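Putative exported protein (PDB 3OCJ) is of unknown function but probably acts as an S-adenosylmethionine-dependent methyltransferase, and holds a palmitic acid molecule in the crystal. Local coordinates at residues G65-A68 with E69-H72; L87-V90 with F91-L95. One frame throughout, in Å; residues are numbered along the deposited sequence.

Contact 1: residues G65-A68 with E69-H72. With PLM (palmitic acid), chain D.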
ATOM      1  N   GLY A  65       3.171  -1.474   9.864  1.00 12.33           N
ATOM      2  CA  GLY A  65       2.595  -1.017   8.612  1.00 13.68           C
ATOM      3  C   GLY A  65       3.643  -0.238   7.837  1.00 14.86           C
ATOM      4  O   GLY A  65       4.781  -0.083   8.293  1.00 15.24           O
ATOM      5  N   LEU A  66       3.267   0.246   6.661  1.00 16.53           N
ATOM      6  CA  LEU A  66       4.177   1.003   5.821  1.00 15.48           C
ATOM      7  C   LEU A  66       3.861   2.483   5.876  1.00 18.10           C
ATOM      8  O   LEU A  66       2.691   2.875   5.918  1.00 26.40           O
ATOM      9  CB  LEU A  66       4.093   0.528   4.370  1.00 16.13           C
ATOM     10  CG  LEU A  66       4.518  -0.911   4.100  1.00 16.81           C
ATOM     11  CD1 LEU A  66       4.294  -1.263   2.632  1.00 18.01           C
ATOM     12  CD2 LEU A  66       5.967  -1.152   4.497  1.00 18.55           C
ATOM     13  N   ASN A  67       4.900   3.306   5.864  1.00 15.65           N
ATOM     14  CA  ASN A  67       4.718   4.738   5.682  1.00 14.98           C
ATOM     15  C   ASN A  67       5.105   5.120   4.259  1.00 14.85           C
ATOM     16  O   ASN A  67       5.374   4.250   3.413  1.00 14.92           O
ATOM     17  CB  ASN A  67       5.547   5.537   6.686  1.00 16.00           C
ATOM     18  CG  ASN A  67       7.033   5.342   6.499  1.00 15.52           C
ATOM     19  OD1 ASN A  67       7.464   4.437   5.787  1.00 16.20           O
ATOM     20  ND2 ASN A  67       7.825   6.174   7.153  1.00 17.07           N
ATOM     21  N   ALA A  68       5.177   6.419   4.004  1.00 15.17           N
ATOM     22  CA  ALA A  68       5.456   6.890   2.650  1.00 16.57           C
ATOM     23  C   ALA A  68       6.834   6.427   2.190  1.00 16.27           C
ATOM     24  O   ALA A  68       6.990   5.918   1.075  1.00 17.09           O
ATOM     25  CB  ALA A  68       5.357   8.404   2.577  1.00 16.20           C
ATOM     26  N   GLU A  69       7.832   6.610   3.050  1.00 15.92           N
ATOM     27  CA  GLU A  69       9.195   6.241   2.691  1.00 17.35           C
ATOM     28  C   GLU A  69       9.290   4.768   2.339  1.00 13.57           C
ATOM     29  O   GLU A  69       9.814   4.405   1.283  1.00 17.11           O
ATOM     30  CB  GLU A  69      10.186   6.556   3.808  1.00 18.30           C
ATOM     31  CG  GLU A  69      11.568   5.989   3.504  1.00 19.80           C
ATOM     32  CD  GLU A  69      12.656   6.483   4.437  1.00 22.97           C
ATOM     33  OE1 GLU A  69      12.337   7.121   5.464  1.00 24.59           O
ATOM     34  OE2 GLU A  69      13.837   6.222   4.126  1.00 29.20           O
ATOM     35  N   TRP A  70       8.793   3.907   3.222  1.00 15.69           N
ATOM     36  CA  TRP A  70       8.961   2.477   3.007  1.00 16.55           C
ATOM     37  C   TRP A  70       8.066   1.892   1.917  1.00 16.34           C
ATOM     38  O   TRP A  70       8.454   0.938   1.235  1.00 17.31           O
ATOM     39  CB  TRP A  70       8.894   1.710   4.334  1.00 15.86           C
ATOM     40  CG  TRP A  70      10.089   2.026   5.145  1.00 15.13           C
ATOM     41  CD1 TRP A  70      10.129   2.726   6.309  1.00 14.93           C
ATOM     42  CD2 TRP A  70      11.447   1.734   4.801  1.00 14.78           C
ATOM     43  NE1 TRP A  70      11.430   2.867   6.734  1.00 19.86           N
ATOM     44  CE2 TRP A  70      12.259   2.264   5.823  1.00 18.39           C
ATOM     45  CE3 TRP A  70      12.054   1.060   3.735  1.00 17.22           C
ATOM     46  CZ2 TRP A  70      13.648   2.140   5.818  1.00 20.41           C
ATOM     47  CZ3 TRP A  70      13.438   0.941   3.729  1.00 16.59           C
ATOM     48  CH2 TRP A  70      14.218   1.479   4.762  1.00 20.68           C
ATOM     49  N   THR A  71       6.883   2.467   1.721  1.00 15.33           N
ATOM     50  CA  THR A  71       6.089   2.096   0.562  1.00 16.01           C
ATOM     51  C   THR A  71       6.869   2.382  -0.723  1.00 14.55           C
ATOM     52  O   THR A  71       6.978   1.522  -1.606  1.00 15.55           O
ATOM     53  CB  THR A  71       4.747   2.851   0.507  1.00 20.69           C
ATOM     54  OG1 THR A  71       3.981   2.539   1.671  1.00 22.97           O
ATOM     55  CG2 THR A  71       3.957   2.421  -0.718  1.00 29.99           C
ATOM     56  N   HIS A  72       7.428   3.583  -0.818  1.00 16.14           N
ATOM     57  CA  HIS A  72       8.188   3.938  -2.007  1.00 17.09           C
ATOM     58  C   HIS A  72       9.367   2.991  -2.208  1.00 16.11           C
ATOM     59  O   HIS A  72       9.549   2.427  -3.286  1.00 16.74           O
ATOM     60  CB  HIS A  72       8.700   5.370  -1.930  1.00 17.53           C
ATOM     61  CG  HIS A  72       9.618   5.730  -3.055  1.00 20.31           C
ATOM     62  ND1 HIS A  72       9.159   6.074  -4.310  1.00 20.80           N
ATOM     63  CD2 HIS A  72      10.969   5.773  -3.122  1.00 19.55           C
ATOM     64  CE1 HIS A  72      10.190   6.321  -5.099  1.00 20.16           C
ATOM     65  NE2 HIS A  72      11.299   6.148  -4.405  1.00 23.23           N
TER
HETATM   66  C1  PLM D 305       0.578  -0.736   2.521  1.00 15.16           C
HETATM   67  O1  PLM D 305       0.608  -0.405   1.318  1.00 21.49           O
HETATM   68  O2  PLM D 305       0.616   0.167   3.384  1.00 16.26           O
HETATM   69  C2  PLM D 305       0.506  -2.188   2.962  1.00 16.29           C
HETATM   70  C3  PLM D 305       0.730  -3.185   1.824  1.00 16.90           C
HETATM   71  C4  PLM D 305       0.912  -4.573   2.440  1.00 21.79           C
HETATM   72  C5  PLM D 305       0.914  -5.701   1.417  1.00 25.39           C
HETATM   73  C6  PLM D 305       2.123  -5.643   0.490  1.00 25.87           C
HETATM   74  C7  PLM D 305       3.411  -5.258   1.208  1.00 25.00           C
HETATM   75  C8  PLM D 305       3.890  -6.304   2.208  1.00 24.06           C
HETATM   76  C9  PLM D 305       5.200  -5.806   2.810  1.00 22.44           C
HETATM   77  CA  PLM D 305       6.016  -6.911   3.464  1.00 20.86           C
HETATM   78  CB  PLM D 305       7.483  -6.497   3.504  1.00 23.61           C
HETATM   79  CC  PLM D 305       8.281  -7.306   4.513  1.00 21.98           C
HETATM   80  CD  PLM D 305       9.726  -6.827   4.550  1.00 26.31           C
HETATM   81  CE  PLM D 305      10.469  -7.526   5.684  1.00 26.17           C
HETATM   82  CF  PLM D 305      11.734  -6.777   6.072  1.00 26.56           C
HETATM   83  CG  PLM D 305      12.723  -6.669   4.923  1.00 26.38           C
HETATM   84  O   HOH W   1      10.662   6.589   7.577  1.00 23.81           O

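Contact 2: residues L87-V90 with F91-L95. With PLM (palmitic acid), chain D.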
ATOM      1  N   LEU A  87      18.706 -12.463   3.759  1.00 19.86           N
ATOM      2  CA  LEU A  87      17.320 -12.722   4.146  1.00 19.32           C
ATOM      3  C   LEU A  87      16.431 -11.524   3.818  1.00 16.92           C
ATOM      4  O   LEU A  87      15.299 -11.665   3.332  1.00 17.73           O
ATOM      5  CB  LEU A  87      17.243 -13.031   5.638  1.00 27.85           C
ATOM      6  CG  LEU A  87      16.012 -13.780   6.139  1.00 31.72           C
ATOM      7  CD1 LEU A  87      15.834 -15.079   5.365  1.00 36.48           C
ATOM      8  CD2 LEU A  87      16.143 -14.053   7.633  1.00 42.75           C
ATOM      9  N   GLU A  88      16.951 -10.340   4.108  1.00 18.82           N
ATOM     10  CA  GLU A  88      16.274  -9.097   3.767  1.00 17.90           C
ATOM     11  C   GLU A  88      15.871  -9.085   2.298  1.00 15.41           C
ATOM     12  O   GLU A  88      14.760  -8.690   1.953  1.00 15.91           O
ATOM     13  CB  GLU A  88      17.217  -7.930   4.064  1.00 17.54           C
ATOM     14  CG  GLU A  88      16.627  -6.557   3.861  1.00 18.51           C
ATOM     15  CD  GLU A  88      17.590  -5.455   4.269  1.00 18.61           C
ATOM     16  OE1 GLU A  88      18.820  -5.631   4.144  1.00 18.95           O
ATOM     17  OE2 GLU A  88      17.118  -4.396   4.731  1.00 19.14           O
ATOM     18  N   ARG A  89      16.770  -9.531   1.428  1.00 15.31           N
ATOM     19  CA  ARG A  89      16.474  -9.547  -0.008  1.00 15.22           C
ATOM     20  C   ARG A  89      15.352 -10.544  -0.354  1.00 15.39           C
ATOM     21  O   ARG A  89      14.509 -10.268  -1.209  1.00 15.89           O
ATOM     22  CB  ARG A  89      17.735  -9.800  -0.844  1.00 15.47           C
ATOM     23  CG  ARG A  89      17.473  -9.690  -2.358  1.00 15.31           C
ATOM     24  CD  ARG A  89      18.762  -9.860  -3.182  1.00 16.23           C
ATOM     25  NE  ARG A  89      19.747  -8.806  -2.942  1.00 16.13           N
ATOM     26  CZ  ARG A  89      19.710  -7.602  -3.507  1.00 17.31           C
ATOM     27  NH1 ARG A  89      18.704  -7.290  -4.323  1.00 19.33           N
ATOM     28  NH2 ARG A  89      20.647  -6.701  -3.235  1.00 18.83           N
ATOM     29  N   VAL A  90      15.321 -11.687   0.326  1.00 16.27           N
ATOM     30  CA  VAL A  90      14.221 -12.633   0.154  1.00 17.92           C
ATOM     31  C   VAL A  90      12.892 -11.977   0.522  1.00 15.73           C
ATOM     32  O   VAL A  90      11.890 -12.119  -0.189  1.00 17.07           O
ATOM     33  CB  VAL A  90      14.421 -13.910   0.984  1.00 19.31           C
ATOM     34  CG1 VAL A  90      13.191 -14.806   0.876  1.00 20.90           C
ATOM     35  CG2 VAL A  90      15.660 -14.656   0.506  1.00 23.39           C
ATOM     36  N   PHE A  91      12.875 -11.238   1.627  1.00 15.33           N
ATOM     37  CA  PHE A  91      11.666 -10.518   2.023  1.00 15.83           C
ATOM     38  C   PHE A  91      11.237  -9.492   0.967  1.00 17.67           C
ATOM     39  O   PHE A  91      10.049  -9.371   0.644  1.00 18.76           O
ATOM     40  CB  PHE A  91      11.860  -9.818   3.372  1.00 17.61           C
ATOM     41  CG  PHE A  91      12.163 -10.755   4.519  1.00 19.26           C
ATOM     42  CD1 PHE A  91      11.692 -12.058   4.515  1.00 19.53           C
ATOM     43  CD2 PHE A  91      12.888 -10.310   5.619  1.00 21.56           C
ATOM     44  CE1 PHE A  91      11.959 -12.912   5.577  1.00 23.96           C
ATOM     45  CE2 PHE A  91      13.161 -11.155   6.683  1.00 22.45           C
ATOM     46  CZ  PHE A  91      12.694 -12.457   6.662  1.00 23.34           C
ATOM     47  N   TYR A  92      12.201  -8.753   0.424  1.00 15.17           N
ATOM     48  CA  TYR A  92      11.928  -7.746  -0.601  1.00 17.00           C
ATOM     49  C   TYR A  92      11.496  -8.340  -1.941  1.00 16.78           C
ATOM     50  O   TYR A  92      10.831  -7.670  -2.724  1.00 17.48           O
ATOM     51  CB  TYR A  92      13.178  -6.911  -0.887  1.00 18.36           C
ATOM     52  CG  TYR A  92      13.371  -5.637  -0.087  1.00 16.20           C
ATOM     53  CD1 TYR A  92      13.773  -5.675   1.241  1.00 15.84           C
ATOM     54  CD2 TYR A  92      13.234  -4.391  -0.695  1.00 18.75           C
ATOM     55  CE1 TYR A  92      13.987  -4.504   1.954  1.00 17.16           C
ATOM     56  CE2 TYR A  92      13.442  -3.222   0.011  1.00 19.77           C
ATOM     57  CZ  TYR A  92      13.821  -3.286   1.332  1.00 15.57           C
ATOM     58  OH  TYR A  92      14.040  -2.116   2.039  1.00 18.68           O
ATOM     59  N   GLU A  93      11.915  -9.573  -2.235  1.00 16.13           N
ATOM     60  CA  GLU A  93      11.789 -10.093  -3.598  1.00 15.26           C
ATOM     61  C   GLU A  93      10.931 -11.333  -3.771  1.00 17.46           C
ATOM     62  O   GLU A  93      10.546 -11.661  -4.901  1.00 21.64           O
ATOM     63  CB  GLU A  93      13.178 -10.332  -4.209  1.00 15.82           C
ATOM     64  CG  GLU A  93      13.941  -9.041  -4.424  1.00 18.21           C
ATOM     65  CD  GLU A  93      15.329  -9.239  -4.990  1.00 19.62           C
ATOM     66  OE1 GLU A  93      15.699 -10.390  -5.339  1.00 20.85           O
ATOM     67  OE2 GLU A  93      16.036  -8.215  -5.115  1.00 17.61           O
ATOM     68  N   ARG A  94      10.629 -12.033  -2.691  1.00 15.40           N
ATOM     69  CA  ARG A  94       9.942 -13.315  -2.827  1.00 16.75           C
ATOM     70  C   ARG A  94       8.582 -13.424  -2.135  1.00 14.87           C
ATOM     71  O   ARG A  94       7.774 -14.278  -2.494  1.00 17.97           O
ATOM     72  CB  ARG A  94      10.856 -14.458  -2.400  1.00 20.24           C
ATOM     73  CG  ARG A  94      12.120 -14.534  -3.238  1.00 24.24           C
ATOM     74  CD  ARG A  94      13.040 -15.638  -2.770  1.00 42.68           C
ATOM     75  NE  ARG A  94      12.436 -16.958  -2.913  1.00 48.87           N
ATOM     76  CZ  ARG A  94      12.988 -18.077  -2.457  1.00 60.04           C
ATOM     77  NH1 ARG A  94      14.155 -18.032  -1.826  1.00 60.63           N
ATOM     78  NH2 ARG A  94      12.374 -19.240  -2.626  1.00 62.18           N
ATOM     79  N   LEU A  95       8.307 -12.579  -1.148  1.00 15.54           N
ATOM     80  CA  LEU A  95       7.032 -12.698  -0.450  1.00 14.18           C
ATOM     81  C   LEU A  95       5.888 -12.436  -1.423  1.00 12.69           C
ATOM     82  O   LEU A  95       5.899 -11.439  -2.135  1.00 12.73           O
ATOM     83  CB  LEU A  95       6.967 -11.739   0.737  1.00 14.20           C
ATOM     84  CG  LEU A  95       8.065 -11.944   1.783  1.00 12.78           C
ATOM     85  CD1 LEU A  95       7.886 -10.925   2.903  1.00 14.61           C
ATOM     86  CD2 LEU A  95       8.046 -13.363   2.338  1.00 17.89           C
TER
HETATM   87  C1  PLM D 305       0.578  -0.736   2.521  1.00 15.16           C
HETATM   88  O1  PLM D 305       0.608  -0.405   1.318  1.00 21.49           O
HETATM   89  O2  PLM D 305       0.616   0.167   3.384  1.00 16.26           O
HETATM   90  C2  PLM D 305       0.506  -2.188   2.962  1.00 16.29           C
HETATM   91  C3  PLM D 305       0.730  -3.185   1.824  1.00 16.90           C
HETATM   92  C4  PLM D 305       0.912  -4.573   2.440  1.00 21.79           C
HETATM   93  C5  PLM D 305       0.914  -5.701   1.417  1.00 25.39           C
HETATM   94  C6  PLM D 305       2.123  -5.643   0.490  1.00 25.87           C
HETATM   95  C7  PLM D 305       3.411  -5.258   1.208  1.00 25.00           C
HETATM   96  C8  PLM D 305       3.890  -6.304   2.208  1.00 24.06           C
HETATM   97  C9  PLM D 305       5.200  -5.806   2.810  1.00 22.44           C
HETATM   98  CA  PLM D 305       6.016  -6.911   3.464  1.00 20.86           C
HETATM   99  CB  PLM D 305       7.483  -6.497   3.504  1.00 23.61           C
HETATM  100  CC  PLM D 305       8.281  -7.306   4.513  1.00 21.98           C
HETATM  101  CD  PLM D 305       9.726  -6.827   4.550  1.00 26.31           C
HETATM  102  CE  PLM D 305      10.469  -7.526   5.684  1.00 26.17           C
HETATM  103  CF  PLM D 305      11.734  -6.777   6.072  1.00 26.56           C
HETATM  104  CG  PLM D 305      12.723  -6.669   4.923  1.00 26.38           C
HETATM  105  O   HOH W   2      15.605  -2.255   4.316  1.00 17.76           O

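Contact 1: residues G65-A68 with E69-H72
Asn67 and Trp70 meet through the amide oxygen of the asparagine: Asn67 OD1 accepts the backbone N-H of Trp70 at 2.9 Å, on a nearly straight bond (165° at the hydrogen) that reaches the amide tilted from its plane. The same oxygen lies 3.2 Å from Trp70 CD1, and the amide and indole run side by side with planes 22° apart. The other arm of the amide is used too, since Asn67 ND2 gives a hydrogen to a water that in turn donates to Glu69 OE1; both ends of the amide thus have a partner, which favours this rotation. The backbone oxygen Asn67 O is gripped twice by Thr71, by its N at 2.9 Å and by Thr71 OG1 at 2.8 Å from above the carbonyl plane. The OD1 bond makes Asn67 the N-cap of helix 68-76, where a short side chain with an acceptor can serve an amide of the first turn, for which no earlier turn of helix supplies a carbonyl. A chi1 of 64°, placing CG between the backbone N and the carbonyl carbon, swings OD1 back over that amide. Ala68, whose methyl fits against Trp129 and Ala155, passes its carbonyl O to His72 N at 3.0 Å. Just before the cap, Leu66 lays CB 3.4 Å from Thr71 OG1, while its CD2 packs on Trp70 CB at 4.1 Å; the two side chains cross at about a right angle. Leu66 CD1 packs by the acid end of the palmitic acid, whose polar partner is Tyr199 OH. Further out, Phe59 of helix 55-63 meets the Trp70 ring, Arg73 pairs with the Glu69 carboxylate, and Ser131 holds His72 ND1.

Contact 2: residues L87-V90 with F91-L95
Val90 O takes two backbone donors from the same face of its carbonyl plane: Arg94 N at 2.8 Å and, from well above that plane, Glu93 N at 3.3 Å. Glu93 N is thus shared between this i to i+3 bond and a weak i to i+4 bond to Arg89 O. Earlier bonds of helix 86-94, such as Phe91 N to Leu87 O at 3.0 Å, are regular. On one flank Arg89 and Glu93, one turn apart, form an i to i+4 salt bridge: Arg89 NH1 meets Glu93 OE2 at 2.9 Å on its syn side, nearly in the guanidinium plane but 33° out of the carboxylate plane. The arginine's bend at chi3 (-64°) turns its guanidinium toward the next turn and the carboxylate, which Gly80 N and His77 NE2 also hold; Ser81 O takes NH1 as well. Glu88 reaches Tyr92 alongside, CG lying 3.8 Å from Tyr92 CE1, and a water joins Glu88 OE2 to Tyr92 OH; Ser54 binds the same carboxylate oxygen. Apolar groups suit the side facing helix 41-53 (Leu47, Leu51) and the ligand: Leu87 CG rests 3.6 Å from Phe91 CZ, while Phe91 CB approaches palmitic acid CE at 3.5 Å and Tyr92 CE1 nears the terminal methyl CG.

Both contacts are local turns of consecutive helices, contact 1 at the start of helix 68-76 and contact 2 along most of helix 86-94; their centres lie about 16 Å apart. Contact 1 is at the surface, though nearer the centre of the chain, whereas contact 2 is partly buried and farther out. The first relies on a side-chain cap and a threonine hydroxyl, the second on a salt bridge and aromatic packing. They touch directly where Trp70 CZ3 lies 3.5 Å from Tyr92 OH, and they share one palmitic acid: 65-72 meets its carboxylate end, and 87-95 the far half of its chain.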